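Local coordinates for protein beta-glucosidase (Chaetomella raphigera, PDB 6JXG) that probably hydrolyses terminal, non-reducing beta-D-glucosyl residues with release of beta-D-glucose, as a secreted family 3 glycoside hydrolase of cellulose breakdown, at residues 352-357 against 411-416; 585-590 against 704-709; 115-120 against 540-545. One frame throughout, in Å; residues are numbered along the deposited sequence.

Contact 1: 352-357 against 411-416; sequences LAIIGQ and LVLSTT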
loop_
_atom_site.group_PDB
_atom_site.type_symbol
_atom_site.label_atom_id
_atom_site.label_comp_id
_atom_site.label_asym_id
_atom_site.label_seq_id
_atom_site.Cartn_x
_atom_site.Cartn_y
_atom_site.Cartn_z
ATOM N N LEU A 352 26.547 15.525 -19.035
ATOM C CA LEU A 352 25.438 15.397 -18.086
ATOM C C LEU A 352 25.978 15.541 -16.691
ATOM O O LEU A 352 26.882 14.823 -16.336
ATOM C CB LEU A 352 24.891 13.990 -18.255
ATOM C CG LEU A 352 23.433 13.624 -18.282
ATOM C CD1 LEU A 352 22.494 14.620 -18.944
ATOM C CD2 LEU A 352 23.340 12.252 -18.954
ATOM N N ALA A 353 25.520 16.520 -15.942
ATOM C CA ALA A 353 25.860 16.626 -14.534
ATOM C C ALA A 353 24.888 15.757 -13.701
ATOM O O ALA A 353 23.671 15.699 -14.023
ATOM C CB ALA A 353 25.798 18.109 -14.079
ATOM N N ILE A 354 25.418 15.092 -12.672
ATOM C CA ILE A 354 24.623 14.158 -11.800
ATOM C C ILE A 354 24.766 14.685 -10.374
ATOM O O ILE A 354 25.894 14.718 -9.817
ATOM C CB ILE A 354 25.058 12.691 -11.988
ATOM C CG1 ILE A 354 24.923 12.281 -13.457
ATOM C CG2 ILE A 354 24.329 11.728 -11.029
ATOM C CD1 ILE A 354 23.535 12.122 -14.047
ATOM N N ILE A 355 23.652 15.206 -9.822
ATOM C CA ILE A 355 23.706 16.021 -8.624
ATOM C C ILE A 355 22.775 15.488 -7.529
ATOM O O ILE A 355 21.620 15.243 -7.773
ATOM C CB ILE A 355 23.354 17.511 -8.958
ATOM C CG1 ILE A 355 24.295 18.032 -10.023
ATOM C CG2 ILE A 355 23.352 18.398 -7.720
ATOM C CD1 ILE A 355 23.742 19.197 -10.792
ATOM N N GLY A 356 23.275 15.418 -6.302
ATOM C CA GLY A 356 22.490 14.985 -5.176
ATOM C C GLY A 356 22.948 13.671 -4.656
ATOM O O GLY A 356 23.269 12.799 -5.425
ATOM N N GLN A 357 22.905 13.506 -3.346
ATOM C CA GLN A 357 23.323 12.260 -2.735
ATOM C C GLN A 357 22.344 11.154 -3.062
ATOM O O GLN A 357 22.711 10.024 -2.970
ATOM C CB GLN A 357 23.455 12.380 -1.206
ATOM C CG GLN A 357 22.225 12.699 -0.441
ATOM C CD GLN A 357 22.394 12.433 1.022
ATOM O OE1 GLN A 357 23.005 11.401 1.420
ATOM N NE2 GLN A 357 21.947 13.352 1.825
ATOM N N LEU A 411 30.285 12.691 -17.890
ATOM C CA LEU A 411 29.569 12.903 -16.633
ATOM C C LEU A 411 30.310 13.786 -15.660
ATOM O O LEU A 411 31.468 13.570 -15.400
ATOM C CB LEU A 411 29.248 11.565 -15.977
ATOM C CG LEU A 411 28.440 10.552 -16.788
ATOM C CD1 LEU A 411 28.512 9.213 -16.098
ATOM C CD2 LEU A 411 26.995 10.957 -16.952
ATOM N N VAL A 412 29.616 14.798 -15.158
ATOM C CA VAL A 412 30.077 15.674 -14.146
ATOM C C VAL A 412 29.338 15.416 -12.810
ATOM O O VAL A 412 28.112 15.732 -12.626
ATOM C CB VAL A 412 29.850 17.146 -14.572
ATOM C CG1 VAL A 412 30.494 18.081 -13.538
ATOM C CG2 VAL A 412 30.416 17.399 -15.955
ATOM N N LEU A 413 30.086 14.867 -11.849
ATOM C CA LEU A 413 29.493 14.339 -10.633
ATOM C C LEU A 413 29.524 15.329 -9.497
ATOM O O LEU A 413 30.576 15.917 -9.163
ATOM C CB LEU A 413 30.189 13.043 -10.255
ATOM C CG LEU A 413 30.216 11.933 -11.307
ATOM C CD1 LEU A 413 30.885 10.692 -10.762
ATOM C CD2 LEU A 413 28.792 11.633 -11.764
ATOM N N SER A 414 28.359 15.570 -8.918
ATOM C CA SER A 414 28.264 16.228 -7.645
ATOM C C SER A 414 27.246 15.507 -6.691
ATOM O O SER A 414 26.186 16.007 -6.404
ATOM C CB SER A 414 27.878 17.686 -7.815
ATOM O OG SER A 414 28.027 18.324 -6.605
ATOM N N THR A 415 27.662 14.364 -6.162
ATOM C CA THR A 415 26.765 13.431 -5.446
ATOM C C THR A 415 26.642 13.660 -3.946
ATOM O O THR A 415 26.506 12.734 -3.170
ATOM C CB THR A 415 27.225 12.021 -5.774
ATOM O OG1 THR A 415 28.587 11.887 -5.432
ATOM C CG2 THR A 415 27.133 11.777 -7.227
ATOM N N THR A 416 26.682 14.925 -3.549
ATOM C CA THR A 416 26.329 15.392 -2.229
ATOM C C THR A 416 25.221 16.400 -2.467
ATOM O O THR A 416 24.850 16.679 -3.608
ATOM C CB THR A 416 27.479 16.089 -1.487
ATOM O OG1 THR A 416 27.706 17.406 -2.023
ATOM C CG2 THR A 416 28.707 15.348 -1.570
#
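The densest packing lies around Ile354. Its CG1 stands anti to the carbonyl carbon (chi1 -57°), and its CB meets Leu413 CD2 at 3.9 Å, while CG1 faces Leu411 CD2 at 4.3 Å. Leu411 CD2 also reaches Leu352 CB, again at 3.9 Å, so one methyl is wedged between two side chains of the neighbouring strand. Helix 396-406 covers this face, with Leu397 touching both Ile354 and Leu413. Underneath, the backbones are joined as parallel strands by Val412 N to Leu352 O, Ile354 N to Val412 O (2.8 Å), Ser414 N to Ile354 O (2.8 Å) and Gly356 N to Ser414 O; the third bond runs almost along the C=O axis (162°). Strand 351-355, helix 396-406 and strand 410-414 form a beta-alpha-beta crossover in the C-terminal alpha/beta domain, and 410-414 is an outermost strand of its six-stranded sheet. On the other face Ala353 CB approaches Val412 CB at 4.2 Å beneath helix 419-427. Side-chain packing slackens where the strands end, though the backbones stay close: Thr416 points away and is exposed, the tip of Gln357 leads away to bond Gly377 through OE1, and Leu413 is exposed even within the leucine-lined face.

Contact 2: 585-590 against 704-709; sequences SQLTAK and IRLQGS
In Leu587 the CG is roughly anti to the backbone N (chi1 -151°), and in Leu706 it is anti to the carbonyl carbon (chi1 -50°); with these settings the two leucines pass flank to flank, pointing opposite ways, instead of meeting tip to tip. The flank of one meets the root of the other, Leu587 CG lying 4.1 Å from Leu706 CB. Beyond that point Leu587 CD1 and the methyls of Leu706 rest on main chain. Leu587 CD1 reaches Gln707 O at 3.5 Å and Gly708 N at 3.7 Å, while Leu706 CD2 ends 3.8 Å from Ser585 CA. Gly708 matters here because a CB on it would fall 2.6 Å from Leu587 CD1, a clash. Further along, Ala589 CB approaches Ser709 O at 4.0 Å. Hydrogen bonds between the segments are absent, and their axes run 7.6 Å apart at 22°, so the evidence is for packing across two layers, not pairing within one sheet. This is consistent with the two-layer beta sandwich of a fibronectin type III-like domain. Strand 582-591 is an outermost strand of the sheet it shares with 612-622, whose Val616 touches Leu587 and Ala618 touches Leu706. Strand 704-711 borders the opposing sheet beside 692-698, where Arg705 and Leu706 both face Val697 in a classic beta bulge and Leu695 packs on Ala589.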
loop_
_atom_site.group_PDB
_atom_site.type_symbol
_atom_site.label_atom_id
_atom_site.label_comp_id
_atom_site.label_asym_id
_atom_site.label_seq_id
_atom_site.Cartn_x
_atom_site.Cartn_y
_atom_site.Cartn_z
ATOM N N SER A 585 -12.384 7.650 -27.289
ATOM C CA SER A 585 -13.656 7.772 -27.946
ATOM C C SER A 585 -14.525 6.550 -27.646
ATOM O O SER A 585 -14.135 5.643 -26.905
ATOM C CB SER A 585 -13.469 7.925 -29.449
ATOM O OG SER A 585 -12.864 6.783 -29.979
ATOM N N GLN A 586 -15.696 6.537 -28.264
ATOM C CA GLN A 586 -16.576 5.368 -28.271
ATOM C C GLN A 586 -16.965 4.844 -26.889
ATOM O O GLN A 586 -16.739 3.690 -26.552
ATOM C CB GLN A 586 -15.938 4.285 -29.140
ATOM C CG GLN A 586 -15.969 4.684 -30.621
ATOM C CD GLN A 586 -15.627 3.543 -31.554
ATOM O OE1 GLN A 586 -16.101 2.397 -31.369
ATOM N NE2 GLN A 586 -14.817 3.830 -32.561
ATOM N N LEU A 587 -17.554 5.688 -26.059
ATOM C CA LEU A 587 -17.930 5.232 -24.749
ATOM C C LEU A 587 -19.135 4.326 -24.892
ATOM O O LEU A 587 -20.045 4.666 -25.599
ATOM C CB LEU A 587 -18.396 6.412 -23.965
ATOM C CG LEU A 587 -18.315 6.595 -22.480
ATOM C CD1 LEU A 587 -19.543 7.237 -21.949
ATOM C CD2 LEU A 587 -17.881 5.464 -21.638
ATOM N N THR A 588 -19.173 3.210 -24.181
ATOM C CA THR A 588 -20.399 2.402 -24.006
ATOM C C THR A 588 -20.670 2.211 -22.517
ATOM O O THR A 588 -19.734 2.189 -21.736
ATOM C CB THR A 588 -20.275 1.032 -24.694
ATOM O OG1 THR A 588 -19.316 0.248 -24.003
ATOM C CG2 THR A 588 -19.825 1.210 -26.103
ATOM N N ALA A 589 -21.916 1.998 -22.137
ATOM C CA ALA A 589 -22.295 1.755 -20.774
ATOM C C ALA A 589 -23.516 0.898 -20.840
ATOM O O ALA A 589 -24.400 1.194 -21.642
ATOM C CB ALA A 589 -22.629 3.053 -20.055
ATOM N N LYS A 590 -23.538 -0.215 -20.107
ATOM C CA LYS A 590 -24.660 -1.154 -20.194
ATOM C C LYS A 590 -24.884 -1.783 -18.830
ATOM O O LYS A 590 -23.968 -2.272 -18.209
ATOM C CB LYS A 590 -24.371 -2.236 -21.227
ATOM C CG LYS A 590 -25.303 -3.446 -21.149
ATOM C CD LYS A 590 -25.025 -4.459 -22.275
ATOM C CE LYS A 590 -26.013 -4.247 -23.423
ATOM N NZ LYS A 590 -26.341 -5.505 -24.151
ATOM N N ILE A 704 -10.909 14.504 -18.055
ATOM C CA ILE A 704 -12.043 13.736 -18.417
ATOM C C ILE A 704 -12.324 13.967 -19.900
ATOM O O ILE A 704 -12.519 15.113 -20.368
ATOM C CB ILE A 704 -13.262 14.116 -17.582
ATOM C CG1 ILE A 704 -13.023 13.818 -16.077
ATOM C CG2 ILE A 704 -14.461 13.333 -18.089
ATOM C CD1 ILE A 704 -12.671 12.370 -15.762
ATOM N N ARG A 705 -12.360 12.866 -20.631
ATOM C CA ARG A 705 -12.466 12.922 -22.041
ATOM C C ARG A 705 -13.849 12.486 -22.525
ATOM O O ARG A 705 -14.211 12.857 -23.612
ATOM C CB ARG A 705 -11.451 12.004 -22.690
ATOM C CG ARG A 705 -10.038 12.286 -22.225
ATOM C CD ARG A 705 -9.463 13.555 -22.835
ATOM N NE ARG A 705 -8.055 13.617 -22.449
ATOM C CZ ARG A 705 -7.050 13.035 -23.098
ATOM N NH1 ARG A 705 -7.208 12.444 -24.279
ATOM N NH2 ARG A 705 -5.835 13.126 -22.607
ATOM N N LEU A 706 -14.535 11.644 -21.778
ATOM C CA LEU A 706 -15.821 11.109 -22.227
ATOM C C LEU A 706 -16.791 11.178 -21.086
ATOM O O LEU A 706 -16.442 11.069 -19.890
ATOM C CB LEU A 706 -15.684 9.684 -22.759
ATOM C CG LEU A 706 -14.606 9.403 -23.788
ATOM C CD1 LEU A 706 -14.283 7.926 -23.806
ATOM C CD2 LEU A 706 -15.057 9.931 -25.148
ATOM N N GLN A 707 -18.044 11.346 -21.439
ATOM C CA GLN A 707 -19.057 11.402 -20.416
ATOM C C GLN A 707 -20.275 10.624 -20.868
ATOM O O GLN A 707 -20.627 10.594 -22.055
ATOM C CB GLN A 707 -19.390 12.867 -20.146
ATOM C CG GLN A 707 -20.489 13.136 -19.131
ATOM C CD GLN A 707 -21.915 13.116 -19.685
ATOM O OE1 GLN A 707 -22.209 13.560 -20.787
ATOM N NE2 GLN A 707 -22.810 12.564 -18.912
ATOM N N GLY A 708 -20.917 9.970 -19.924
ATOM C CA GLY A 708 -22.127 9.240 -20.234
ATOM C C GLY A 708 -22.909 9.051 -18.979
ATOM O O GLY A 708 -22.590 9.605 -17.968
ATOM N N SER A 709 -23.937 8.249 -19.054
ATOM C CA SER A 709 -24.728 7.962 -17.847
ATOM C C SER A 709 -25.252 6.550 -17.856
ATOM O O SER A 709 -25.178 5.857 -18.855
ATOM C CB SER A 709 -25.830 8.995 -17.681
ATOM O OG SER A 709 -26.674 8.899 -18.776
#

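Contact 3: 115-120 against 540-545; sequences GKIPEA and YGTAIV
One direct hydrogen bond joins the segments: Thr542 OG1 donates to Lys116 O at 2.8 Å, aimed at a lone pair of the oxygen within the plane of the carbonyl. The hydroxyl gets there by sitting between backbone N and carbonyl carbon (chi1 51°), which leaves Thr542 CG2 anti to the carbonyl carbon, 3.9 Å from Lys116 CG. An alanine here would remove both OG1 and CG2, and would probably cost Lys116 O this bond and loosen the fit against the lysine chain. Two waters add indirect links. One accepts from Lys116 NZ and Ala543 N; the other bridges Glu119 OE2, 2.6 Å away, and Thr542 O. The ammonium is salt-bridged to Asp549 and Glu553. Apolar contact centres on Ile544, whose side chain crosses that of Ile117 at about a right angle, its CD1 3.6 Å from Ile117 CG2 and 4.1 Å from Ala120 CB. In a CH-pi contact, Pro118 CG lies over one face of the Tyr540 ring, 3.8 Å from its centroid and 18° off the normal. Residues 117-120 form a type I turn, closed by Ala120 N to Ile117 O, and the arrangement is a buried loop-to-loop junction between the TIM-barrel and C-terminal domains of family 3.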
loop_
_atom_site.group_PDB
_atom_site.type_symbol
_atom_site.label_atom_id
_atom_site.label_comp_id
_atom_site.label_asym_id
_atom_site.label_seq_id
_atom_site.Cartn_x
_atom_site.Cartn_y
_atom_site.Cartn_z
ATOM N N GLY A 115 -3.836 6.769 4.049
ATOM C CA GLY A 115 -3.060 7.961 3.803
ATOM C C GLY A 115 -3.882 9.247 3.609
ATOM O O GLY A 115 -3.492 10.069 2.834
ATOM N N LYS A 116 -4.980 9.393 4.369
ATOM C CA LYS A 116 -5.830 10.578 4.380
ATOM C C LYS A 116 -5.052 11.853 4.758
ATOM O O LYS A 116 -5.443 12.972 4.321
ATOM C CB LYS A 116 -7.023 10.400 5.348
ATOM C CG LYS A 116 -7.186 11.565 6.348
ATOM C CD LYS A 116 -7.710 11.070 7.595
ATOM C CE LYS A 116 -7.290 11.662 8.883
ATOM N NZ LYS A 116 -8.017 12.837 9.349
ATOM N N ILE A 117 -3.986 11.678 5.534
ATOM C CA ILE A 117 -3.086 12.788 5.959
ATOM C C ILE A 117 -1.794 12.673 5.196
ATOM O O ILE A 117 -1.015 11.718 5.396
ATOM C CB ILE A 117 -2.802 12.800 7.483
ATOM C CG1 ILE A 117 -4.105 12.883 8.271
ATOM C CG2 ILE A 117 -1.795 13.885 7.832
ATOM C CD1 ILE A 117 -3.972 12.539 9.720
ATOM N N PRO A 118 -1.536 13.633 4.300
ATOM C CA PRO A 118 -0.396 13.437 3.373
ATOM C C PRO A 118 0.989 13.305 4.064
ATOM O O PRO A 118 1.914 12.642 3.521
ATOM C CB PRO A 118 -0.480 14.649 2.457
ATOM C CG PRO A 118 -1.291 15.641 3.210
ATOM C CD PRO A 118 -2.231 14.918 4.109
ATOM N N GLU A 119 1.108 13.896 5.245
ATOM C CA GLU A 119 2.324 13.849 6.018
ATOM C C GLU A 119 2.530 12.527 6.757
ATOM O O GLU A 119 3.616 12.269 7.285
ATOM C CB GLU A 119 2.342 14.933 7.122
ATOM C CG GLU A 119 2.368 16.360 6.572
ATOM C CD GLU A 119 0.982 16.951 6.281
ATOM O OE1 GLU A 119 -0.045 16.229 6.327
ATOM O OE2 GLU A 119 0.936 18.207 5.939
ATOM N N ALA A 120 1.487 11.764 6.933
ATOM C CA ALA A 120 1.577 10.631 7.821
ATOM C C ALA A 120 2.626 9.597 7.403
ATOM O O ALA A 120 2.918 9.349 6.214
ATOM C CB ALA A 120 0.210 10.031 8.084
ATOM N N TYR A 540 -5.036 20.368 1.347
ATOM C CA TYR A 540 -5.488 18.937 1.605
ATOM C C TYR A 540 -6.642 18.906 2.587
ATOM O O TYR A 540 -7.476 17.984 2.554
ATOM C CB TYR A 540 -4.372 18.007 2.097
ATOM C CG TYR A 540 -3.366 17.773 1.074
ATOM C CD1 TYR A 540 -3.523 16.744 0.154
ATOM C CD2 TYR A 540 -2.254 18.554 1.002
ATOM C CE1 TYR A 540 -2.580 16.526 -0.806
ATOM C CE2 TYR A 540 -1.291 18.353 0.012
ATOM C CZ TYR A 540 -1.467 17.380 -0.914
ATOM O OH TYR A 540 -0.553 17.181 -1.905
ATOM N N GLY A 541 -6.743 19.941 3.446
ATOM C CA GLY A 541 -7.789 19.979 4.457
ATOM C C GLY A 541 -7.624 18.978 5.576
ATOM O O GLY A 541 -8.540 18.804 6.382
ATOM N N THR A 542 -6.510 18.248 5.566
ATOM C CA THR A 542 -6.134 17.306 6.655
ATOM C C THR A 542 -4.725 17.615 7.067
ATOM O O THR A 542 -3.921 18.187 6.294
ATOM C CB THR A 542 -6.167 15.869 6.227
ATOM O OG1 THR A 542 -5.404 15.702 5.016
ATOM C CG2 THR A 542 -7.550 15.422 5.964
ATOM N N ALA A 543 -4.418 17.196 8.288
ATOM C CA ALA A 543 -3.101 17.398 8.883
ATOM C C ALA A 543 -2.940 16.459 10.106
ATOM O O ALA A 543 -3.928 15.898 10.639
ATOM C CB ALA A 543 -2.997 18.867 9.293
ATOM N N ILE A 544 -1.708 16.304 10.537
ATOM C CA ILE A 544 -1.376 15.590 11.772
ATOM C C ILE A 544 -1.998 16.321 12.949
ATOM O O ILE A 544 -1.771 17.511 13.141
ATOM C CB ILE A 544 0.134 15.486 11.970
ATOM C CG1 ILE A 544 0.803 14.772 10.750
ATOM C CG2 ILE A 544 0.459 14.793 13.290
ATOM C CD1 ILE A 544 0.405 13.299 10.560
ATOM N N VAL A 545 -2.759 15.612 13.740
ATOM C CA VAL A 545 -3.489 16.199 14.871
ATOM C C VAL A 545 -2.719 15.963 16.196
ATOM O O VAL A 545 -2.027 14.944 16.348
ATOM C CB VAL A 545 -4.813 15.455 14.773
ATOM C CG1 VAL A 545 -5.105 14.359 15.741
ATOM C CG2 VAL A 545 -5.863 16.073 13.937
HETATM O O HOH W 1 -6.480 15.137 9.623
HETATM O O HOH W 2 -1.419 19.166 5.447
#

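How the contacts relate
Contact 1 lies at the border of the C-terminal domain's sheet, contact 2 in the fibronectin-like sandwich, and contact 3, with its centre about 16 Å from the chain centre, between the barrel and C-terminal domains. Contact 3 joins residues 420 apart in sequence and so spans all of contact 1; contact 2 follows later in the chain. Nearest atoms of contact 3 are about 19 Å from those of contact 1 and likewise of contact 2, whereas contacts 1 and 2 stay about 29 Å apart. A mannose, part of a protein-attached glycan, lies about 5 Å from the Leu352 side chain in contact 1. Contact 3 joins the two domains between which family 3 active sites usually lie.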